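Local coordinates for AP endonuclease, family protein 2 (Mycobacterium smegmatis, PDB 5TNV) that binds magnesium in a xylose isomerase-like TIM barrel and may act as an endonuclease, at residues A[47-50]-A[51-55]. Sequence-based numbering, arbitrary orientation.
Sequences KDAP and AGVWA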
loop_
_atom_site.group_PDB
_atom_site.type_symbol
_atom_site.label_atom_id
_atom_site.label_comp_id
_atom_site.label_asym_id
_atom_site.label_seq_id
_atom_site.Cartn_x
_atom_site.Cartn_y
_atom_site.Cartn_z
ATOM N N LYS A 47 22.962 -24.650 -5.710
ATOM C CA LYS A 47 24.042 -24.868 -6.683
ATOM C C LYS A 47 24.090 -26.297 -7.200
ATOM O O LYS A 47 24.619 -26.510 -8.290
ATOM C CB LYS A 47 25.367 -24.482 -6.048
ATOM C CG LYS A 47 25.949 -25.430 -5.150
ATOM C CD LYS A 47 27.256 -24.884 -4.573
ATOM C CE LYS A 47 28.448 -25.023 -5.542
ATOM N NZ LYS A 47 29.762 -24.769 -4.899
ATOM N N ASP A 48 23.568 -27.252 -6.457
ATOM C CA ASP A 48 23.612 -28.667 -6.783
ATOM C C ASP A 48 22.326 -29.144 -7.393
ATOM O O ASP A 48 22.190 -30.347 -7.729
ATOM C CB ASP A 48 23.943 -29.481 -5.524
ATOM C CG ASP A 48 25.282 -29.120 -4.916
ATOM O OD1 ASP A 48 26.251 -28.985 -5.693
ATOM O OD2 ASP A 48 25.359 -28.991 -3.690
ATOM N N ALA A 49 21.307 -28.298 -7.549
ATOM C CA ALA A 49 19.975 -28.770 -7.952
ATOM C C ALA A 49 19.907 -29.097 -9.432
ATOM O O ALA A 49 20.620 -28.510 -10.230
ATOM C CB ALA A 49 18.945 -27.696 -7.604
ATOM N N PRO A 50 19.008 -29.978 -9.823
ATOM C CA PRO A 50 18.792 -30.202 -11.257
ATOM C C PRO A 50 18.305 -28.900 -11.906
ATOM O O PRO A 50 17.642 -28.061 -11.301
ATOM C CB PRO A 50 17.717 -31.254 -11.261
ATOM C CG PRO A 50 17.642 -31.845 -9.921
ATOM C CD PRO A 50 18.147 -30.816 -8.976
ATOM N N ALA A 51 18.655 -28.778 -13.199
ATOM C CA ALA A 51 18.329 -27.551 -13.922
ATOM C C ALA A 51 16.810 -27.312 -13.885
ATOM O O ALA A 51 16.351 -26.185 -13.917
ATOM C CB ALA A 51 18.923 -27.587 -15.306
ATOM N N GLY A 52 16.009 -28.353 -13.862
ATOM C CA GLY A 52 14.560 -28.218 -13.810
ATOM C C GLY A 52 14.056 -27.506 -12.576
ATOM O O GLY A 52 12.989 -26.868 -12.601
ATOM N N VAL A 53 14.768 -27.598 -11.464
ATOM C CA VAL A 53 14.455 -26.872 -10.263
ATOM C C VAL A 53 14.685 -25.374 -10.498
ATOM O O VAL A 53 13.827 -24.538 -10.163
ATOM C CB VAL A 53 15.271 -27.417 -9.105
ATOM C CG1 VAL A 53 15.152 -26.561 -7.861
ATOM C CG2 VAL A 53 14.778 -28.825 -8.740
ATOM N N TRP A 54 15.808 -25.004 -11.052
ATOM C CA TRP A 54 16.083 -23.621 -11.430
ATOM C C TRP A 54 14.990 -23.135 -12.356
ATOM O O TRP A 54 14.516 -22.004 -12.246
ATOM C CB TRP A 54 17.414 -23.541 -12.139
ATOM C CG TRP A 54 18.625 -23.991 -11.364
ATOM C CD1 TRP A 54 18.772 -24.125 -10.033
ATOM C CD2 TRP A 54 19.876 -24.371 -11.931
ATOM N NE1 TRP A 54 20.033 -24.543 -9.717
ATOM C CE2 TRP A 54 20.743 -24.719 -10.867
ATOM C CE3 TRP A 54 20.375 -24.488 -13.229
ATOM C CZ2 TRP A 54 22.057 -25.139 -11.065
ATOM C CZ3 TRP A 54 21.671 -24.898 -13.418
ATOM C CH2 TRP A 54 22.501 -25.231 -12.360
ATOM N N ALA A 55 14.593 -23.960 -13.305
ATOM C CA ALA A 55 13.594 -23.569 -14.299
ATOM C C ALA A 55 12.287 -23.176 -13.649
ATOM O O ALA A 55 11.645 -22.223 -14.070
ATOM C CB ALA A 55 13.344 -24.694 -15.296
#
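W54 folds its indole back from the first turn of helix 51-63 against the residues that lead into it. With chi1 at -60°, CG lies anti to the carbonyl carbon and beside the backbone N, which helps turn the ring back toward A49 and K47. A49 O approaches W54 CZ2 obliquely, at 3.8 Å, above the rim of the indole, and P50 O stands higher, over one face and likewise offset toward the rim. K47 O instead meets the edge near the ring plane, 4.0 Å from W54 CZ2. The methyl of A49 reaches the pyrrole side, its CB 3.9 Å from W54 NE1; that nitrogen donates to I46 O, a bond that ties the indole to the incoming chain. V53 completes the apolar cluster by splitting its branches: CG1, anti to the backbone N (chi1 171°), packs on A49 CB at 4.0 Å, while CG2 touches P50 CD at 3.9 Å. P50 occupies the N-cap position. P50 O accepts a bent hydrogen bond from V53 N (2.9 Å, N-H...O angle 138°), the donor standing well above the carbonyl plane. NH2 of R85 on helix 83-95 hydrogen-bonds to both K47 O and A49 O, and R85 also touches the indole. Far from the magnesium site, this peripheral turn joins the loop after strand 29-32 to helix 51-63, whose A51 and A55 pack on V92 of the neighbouring helix 83-95.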